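Local structure of synaptotagmin-1 (Arabidopsis thaliana, 7AS6) at residues V15-L20 and P56-E61; T71-F76 and V94-E99. The protein helps to maintain plasma membrane integrity during freezing and osmotic stress, the part described being its first C2 domain, a beta sandwich that probably binds phospholipid and calcium. All blocks are in the same frame, centred on the assembly; numbering follows the deposited sequence.

Contact 1 (V15-L20 and P56-E61). With EDO (1,2-ethanediol), chain H; EDO (1,2-ethanediol), chain G.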
loop_
_atom_site.group_PDB
_atom_site.type_symbol
_atom_site.label_atom_id
_atom_site.label_comp_id
_atom_site.label_asym_id
_atom_site.label_seq_id
_atom_site.Cartn_x
_atom_site.Cartn_y
_atom_site.Cartn_z
ATOM N N VAL A 15 1.151 -2.460 7.207
ATOM C CA VAL A 15 0.974 -3.062 8.520
ATOM C C VAL A 15 0.024 -4.240 8.419
ATOM O O VAL A 15 0.429 -5.390 8.624
ATOM C CB VAL A 15 0.462 -2.034 9.541
ATOM C CG1 VAL A 15 0.262 -2.693 10.895
ATOM C CG2 VAL A 15 1.445 -0.872 9.646
ATOM N N ARG A 16 -1.242 -3.961 8.117
ATOM C CA ARG A 16 -2.251 -5.008 8.045
ATOM C C ARG A 16 -3.429 -4.526 7.205
ATOM O O ARG A 16 -3.564 -3.336 6.905
ATOM C CB ARG A 16 -2.711 -5.415 9.449
ATOM C CG ARG A 16 -3.486 -4.328 10.197
ATOM C CD ARG A 16 -3.686 -4.677 11.684
ATOM N NE ARG A 16 -3.234 -3.576 12.536
ATOM C CZ ARG A 16 -2.141 -3.594 13.298
ATOM N NH1 ARG A 16 -1.376 -4.675 13.347
ATOM N NH2 ARG A 16 -1.814 -2.528 14.019
ATOM N N ALA A 17 -4.269 -5.482 6.810
ATOM C CA ALA A 17 -5.603 -5.207 6.307
ATOM C C ALA A 17 -6.601 -5.846 7.258
ATOM O O ALA A 17 -6.309 -6.855 7.904
ATOM C CB ALA A 17 -5.815 -5.733 4.888
ATOM N N VAL A 18 -7.768 -5.227 7.366
ATOM C CA VAL A 18 -8.807 -5.663 8.287
ATOM C C VAL A 18 -10.122 -5.693 7.539
ATOM O O VAL A 18 -10.462 -4.743 6.824
ATOM C CB VAL A 18 -8.906 -4.735 9.516
ATOM C CG1 VAL A 18 -10.075 -5.129 10.390
ATOM C CG2 VAL A 18 -7.622 -4.792 10.305
ATOM N N GLY A 19 -10.855 -6.785 7.690
ATOM C CA GLY A 19 -12.196 -6.846 7.147
ATOM C C GLY A 19 -12.282 -7.019 5.651
ATOM O O GLY A 19 -13.247 -6.548 5.041
ATOM N N LEU A 20 -11.301 -7.679 5.039
ATOM C CA LEU A 20 -11.348 -7.924 3.603
ATOM C C LEU A 20 -12.555 -8.787 3.246
ATOM O O LEU A 20 -13.004 -9.620 4.039
ATOM C CB LEU A 20 -10.064 -8.609 3.136
ATOM C CG LEU A 20 -8.771 -7.819 3.304
ATOM C CD1 LEU A 20 -7.623 -8.596 2.692
ATOM C CD2 LEU A 20 -8.910 -6.449 2.655
ATOM N N PRO A 56 -5.071 -10.026 7.051
ATOM C CA PRO A 56 -3.629 -10.254 6.964
ATOM C C PRO A 56 -2.847 -9.250 7.794
ATOM O O PRO A 56 -3.204 -8.075 7.891
ATOM C CB PRO A 56 -3.343 -10.071 5.477
ATOM C CG PRO A 56 -4.407 -9.120 5.046
ATOM C CD PRO A 56 -5.622 -9.495 5.796
ATOM N N GLU A 57 -1.756 -9.736 8.373
ATOM C CA GLU A 57 -0.767 -8.929 9.072
ATOM C C GLU A 57 0.568 -9.091 8.357
ATOM O O GLU A 57 1.127 -10.192 8.346
ATOM C CB GLU A 57 -0.666 -9.390 10.517
ATOM C CG GLU A 57 0.226 -8.539 11.341
ATOM C CD GLU A 57 -0.559 -7.745 12.347
ATOM O OE1 GLU A 57 -1.758 -8.063 12.541
ATOM O OE2 GLU A 57 0.022 -6.813 12.939
ATOM N N TRP A 58 1.069 -8.014 7.745
ATOM C CA TRP A 58 2.323 -8.031 6.991
ATOM C C TRP A 58 3.481 -7.404 7.761
ATOM O O TRP A 58 4.503 -8.055 7.983
ATOM C CB TRP A 58 2.179 -7.272 5.671
ATOM C CG TRP A 58 1.353 -7.928 4.636
ATOM C CD1 TRP A 58 1.745 -8.919 3.791
ATOM C CD2 TRP A 58 0.013 -7.599 4.279
ATOM N NE1 TRP A 58 0.724 -9.247 2.947
ATOM C CE2 TRP A 58 -0.355 -8.451 3.225
ATOM C CE3 TRP A 58 -0.917 -6.674 4.753
ATOM C CZ2 TRP A 58 -1.614 -8.416 2.644
ATOM C CZ3 TRP A 58 -2.164 -6.635 4.174
ATOM C CH2 TRP A 58 -2.496 -7.490 3.114
ATOM N N ASN A 59 3.347 -6.133 8.135
ATOM C CA ASN A 59 4.436 -5.354 8.729
ATOM C C ASN A 59 5.662 -5.363 7.836
ATOM O O ASN A 59 6.792 -5.569 8.278
ATOM C CB ASN A 59 4.779 -5.859 10.114
ATOM C CG ASN A 59 3.732 -5.491 11.095
ATOM O OD1 ASN A 59 3.264 -4.353 11.107
ATOM N ND2 ASN A 59 3.291 -6.457 11.878
ATOM N N GLU A 60 5.427 -5.143 6.555
ATOM C CA GLU A 60 6.472 -5.237 5.557
ATOM C C GLU A 60 6.834 -3.834 5.113
ATOM O O GLU A 60 5.962 -2.963 4.977
ATOM C CB GLU A 60 5.998 -6.121 4.391
ATOM C CG GLU A 60 6.232 -7.604 4.696
ATOM C CD GLU A 60 5.620 -8.562 3.654
ATOM O OE1 GLU A 60 5.630 -8.229 2.445
ATOM O OE2 GLU A 60 5.153 -9.662 4.052
ATOM N N GLU A 61 8.119 -3.603 4.918
ATOM C CA GLU A 61 8.628 -2.251 4.780
ATOM C C GLU A 61 9.209 -2.051 3.392
ATOM O O GLU A 61 9.917 -2.918 2.880
ATOM C CB GLU A 61 9.701 -1.958 5.839
ATOM C CG GLU A 61 9.171 -1.252 7.071
ATOM C CD GLU A 61 10.049 -0.072 7.480
ATOM O OE1 GLU A 61 11.292 -0.183 7.336
ATOM O OE2 GLU A 61 9.497 0.971 7.929
HETATM C C1 EDO H . 9.868 -6.301 1.064
HETATM O O1 EDO H . 10.726 -5.599 1.972
HETATM C C2 EDO H . 8.591 -6.694 1.803
HETATM O O2 EDO H . 7.830 -7.628 1.011
HETATM C C1 EDO G . 0.518 -14.376 8.587
HETATM O O1 EDO G . 1.588 -13.425 8.795
HETATM C C2 EDO G . -0.682 -14.054 9.473
HETATM O O2 EDO G . -1.188 -12.754 9.132
#

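Contact 2 (T71-F76 and V94-E99)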
loop_
_atom_site.group_PDB
_atom_site.type_symbol
_atom_site.label_atom_id
_atom_site.label_comp_id
_atom_site.label_asym_id
_atom_site.label_seq_id
_atom_site.Cartn_x
_atom_site.Cartn_y
_atom_site.Cartn_z
ATOM N N THR A 71 3.593 16.994 -4.588
ATOM C CA THR A 71 2.796 16.492 -5.704
ATOM C C THR A 71 2.541 14.992 -5.647
ATOM O O THR A 71 1.481 14.532 -6.098
ATOM C CB THR A 71 3.490 16.809 -7.033
ATOM O OG1 THR A 71 3.785 18.207 -7.092
ATOM C CG2 THR A 71 2.598 16.432 -8.224
ATOM N N GLN A 72 3.488 14.222 -5.112
ATOM C CA GLN A 72 3.505 12.777 -5.306
ATOM C C GLN A 72 2.577 12.065 -4.335
ATOM O O GLN A 72 2.465 12.443 -3.165
ATOM C CB GLN A 72 4.923 12.244 -5.149
ATOM C CG GLN A 72 5.748 12.377 -6.396
ATOM C CD GLN A 72 7.148 11.863 -6.199
ATOM O OE1 GLN A 72 7.840 12.272 -5.270
ATOM N NE2 GLN A 72 7.575 10.948 -7.064
ATOM N N VAL A 73 1.906 11.024 -4.830
ATOM C CA VAL A 73 0.982 10.240 -4.024
ATOM C C VAL A 73 1.326 8.766 -4.185
ATOM O O VAL A 73 1.791 8.325 -5.242
ATOM C CB VAL A 73 -0.497 10.509 -4.399
ATOM C CG1 VAL A 73 -0.751 12.004 -4.555
ATOM C CG2 VAL A 73 -0.856 9.814 -5.662
ATOM N N LEU A 74 1.133 8.009 -3.110
ATOM C CA LEU A 74 1.262 6.562 -3.148
ATOM C C LEU A 74 -0.080 5.955 -3.511
ATOM O O LEU A 74 -1.129 6.458 -3.108
ATOM C CB LEU A 74 1.723 6.021 -1.797
ATOM C CG LEU A 74 3.167 6.358 -1.436
ATOM C CD1 LEU A 74 3.348 6.246 0.057
ATOM C CD2 LEU A 74 4.125 5.421 -2.165
ATOM N N GLU A 75 -0.051 4.872 -4.270
ATOM C CA GLU A 75 -1.250 4.096 -4.549
ATOM C C GLU A 75 -1.047 2.693 -4.002
ATOM O O GLU A 75 -0.070 2.028 -4.354
ATOM C CB GLU A 75 -1.528 4.059 -6.040
ATOM C CG GLU A 75 -2.913 3.590 -6.387
ATOM C CD GLU A 75 -3.024 3.213 -7.852
ATOM O OE1 GLU A 75 -2.366 2.224 -8.250
ATOM O OE2 GLU A 75 -3.749 3.908 -8.601
ATOM N N PHE A 76 -1.936 2.269 -3.111
ATOM C CA PHE A 76 -1.941 0.913 -2.586
ATOM C C PHE A 76 -3.079 0.129 -3.224
ATOM O O PHE A 76 -4.212 0.613 -3.312
ATOM C CB PHE A 76 -2.112 0.905 -1.076
ATOM C CG PHE A 76 -1.080 1.718 -0.345
ATOM C CD1 PHE A 76 0.055 1.108 0.184
ATOM C CD2 PHE A 76 -1.237 3.083 -0.198
ATOM C CE1 PHE A 76 1.027 1.863 0.859
ATOM C CE2 PHE A 76 -0.271 3.852 0.471
ATOM C CZ PHE A 76 0.859 3.230 1.005
ATOM N N VAL A 94 -5.391 5.761 -2.153
ATOM C CA VAL A 94 -4.273 6.626 -2.464
ATOM C C VAL A 94 -3.870 7.352 -1.186
ATOM O O VAL A 94 -4.632 7.421 -0.220
ATOM C CB VAL A 94 -4.657 7.593 -3.602
ATOM C CG1 VAL A 94 -5.223 8.874 -3.056
ATOM C CG2 VAL A 94 -3.487 7.841 -4.519
ATOM N N LEU A 95 -2.639 7.860 -1.162
ATOM C CA LEU A 95 -2.140 8.550 0.028
ATOM C C LEU A 95 -1.064 9.535 -0.400
ATOM O O LEU A 95 0.029 9.125 -0.802
ATOM C CB LEU A 95 -1.595 7.571 1.063
ATOM C CG LEU A 95 -0.928 8.230 2.273
ATOM C CD1 LEU A 95 -1.883 9.198 2.942
ATOM C CD2 LEU A 95 -0.435 7.195 3.281
ATOM N N ALA A 96 -1.375 10.827 -0.299
ATOM C CA ALA A 96 -0.458 11.858 -0.756
ATOM C C ALA A 96 0.714 11.969 0.198
ATOM O O ALA A 96 0.559 11.838 1.412
ATOM C CB ALA A 96 -1.170 13.205 -0.861
ATOM N N LEU A 97 1.899 12.205 -0.358
ATOM C CA LEU A 97 3.063 12.394 0.489
ATOM C C LEU A 97 3.023 13.724 1.237
ATOM O O LEU A 97 3.729 13.871 2.235
ATOM C CB LEU A 97 4.343 12.280 -0.340
ATOM C CG LEU A 97 4.604 10.923 -0.997
ATOM C CD1 LEU A 97 6.047 10.834 -1.486
ATOM C CD2 LEU A 97 4.279 9.798 -0.030
ATOM N N LYS A 98 2.197 14.684 0.811
ATOM C CA LYS A 98 2.101 15.933 1.563
ATOM C C LYS A 98 1.503 15.732 2.951
ATOM O O LYS A 98 1.424 16.695 3.720
ATOM C CB LYS A 98 1.291 16.979 0.785
ATOM C CG LYS A 98 -0.218 16.737 0.718
ATOM C CD LYS A 98 -0.886 17.707 -0.261
ATOM C CE LYS A 98 -2.359 17.392 -0.471
ATOM N NZ LYS A 98 -2.839 17.833 -1.824
ATOM N N GLU A 99 1.086 14.513 3.284
ATOM C CA GLU A 99 0.689 14.151 4.634
ATOM C C GLU A 99 1.844 13.605 5.467
ATOM O O GLU A 99 1.665 13.390 6.670
ATOM C CB GLU A 99 -0.440 13.113 4.584
ATOM C CG GLU A 99 -1.791 13.662 4.132
ATOM C CD GLU A 99 -2.360 14.678 5.106
ATOM O OE1 GLU A 99 -2.760 15.774 4.657
ATOM O OE2 GLU A 99 -2.404 14.390 6.326
HETATM O O HOH W 1 1.428 15.100 -2.552
#

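Contact 1 (V15-L20 and P56-E61)
In one sheet of the C2 beta sandwich, Arg16 on strand 8-18 pairs with Glu57 on the outermost strand 57-66 as an antiparallel, non-hydrogen-bonded pair. Strand 57-66 has a G1 bulge at Asn59 and Glu60 opposite Val14, while on its other edge strand 8-18 has a classic beta bulge, Val15 and Arg16 opposite Glu133 of strand 131-140. Asn59 accordingly has a positive phi of 55°. Its N and Trp58 N both donate to Val15 O, approaching from the same face of the carbonyl plane; Trp58 N lies 2.8 Å from Val15 O and Asn59 N 3.1 Å. Farther along, Ala17 N donates to Pro56 O at 3.0 Å.

The side chains of Arg16 and Glu57 lie side by side and point the same way. Arg16 NH1 meets Glu57 OE2 at 2.6 Å in a salt bridge, with the carboxylate at the guanidinium edge and the two planes turned 52° apart. Val15 CG1, placed anti to its backbone N (chi1 179°), lies over the centre of one guanidinium face. It also touches Asn59 OD1, at 3.4 Å. Arg16 NE has a second acidic partner, Glu133.

On the buried face, Trp58 turns its CZ3 corner to Ala17 CB at 3.8 Å, while Pro56 CB rests over one face of the indole, offset toward the rim. Pro56 CG also reaches Ala17 CB, and Pro56 CD meets Leu20 CD1, 3.8 Å away. Trp58 NE1 donates a hydrogen bond to Thr48 O.

The chemistry thus divides by face: carboxylates on two strands grip different nitrogens of Arg16, which probably stabilises its positive charge, whereas the indole is held by apolar contacts and one bond to a backbone carbonyl.

Contact 2 (T71-F76 and V94-E99)
Three backbone hydrogen bonds join Gln72 and Leu74 to Leu95 and Leu97. Leu74 and Leu95 bond reciprocally as an antiparallel hydrogen-bonded pair, each N 2.8 Å from the other's O; Leu95 N lies in the plane of its acceptor carbonyl, but Leu74 N sits above the plane of the Leu95 carbonyl. Beyond the strand end, where a 3-10 turn begins, Leu97 N points almost straight at Gln72 O (2.9 Å, 170° at the hydrogen). A water lies 2.9 Å from Gln72 O and is placed to donate to it, though other acceptors compete for its protons.

On the face carrying Val73, Val94 and Ala96, Val73 spreads its two methyls. CG1, anti to the carbonyl carbon (chi1 -45°), touches Ala96 CB at 3.9 Å, and CG2 presses on Val94 CG2 at a tight 3.5 Å. On the opposite face, Leu74 and Leu97 cross at about a right angle, their CD1 and CD2 respectively 3.7 Å apart, and Leu95 CB meets the edge of the Phe76 ring at CE2, 4.0 Å away.

The contact belongs to the hairpin of strands 73-80 and 88-96, with 88-96 outermost in its sheet. Strand 31-37 flanks 73-80 on its other side, and the Leu74, Phe76 and Leu95 side chains cross the sandwich interior to Leu136, Leu132, Val134, Phe108 and Leu110 on strands 131-140 and 106-111.

Contacts 1 and 2 lie in different sheets of the same sandwich, on opposite sides of the chain's centre, with centres about 19 Å apart. Each joins an outermost strand to its inner neighbour through three backbone hydrogen bonds and sends apolar side chains inward; Trp58 and Phe76 both reach Leu132. Contact 1 is mostly buried, though its salt bridge lies on the more exposed face. It connects strands distant in sequence, has bulges, and ends near the metal site, where cadmium is bound and calcium probably binds; the side chains of Leu20 and Asp80 are about 8 Å apart. Contact 2, partly buried, closes a hairpin in regular register away from the annotated residues, with apolar packing on both faces.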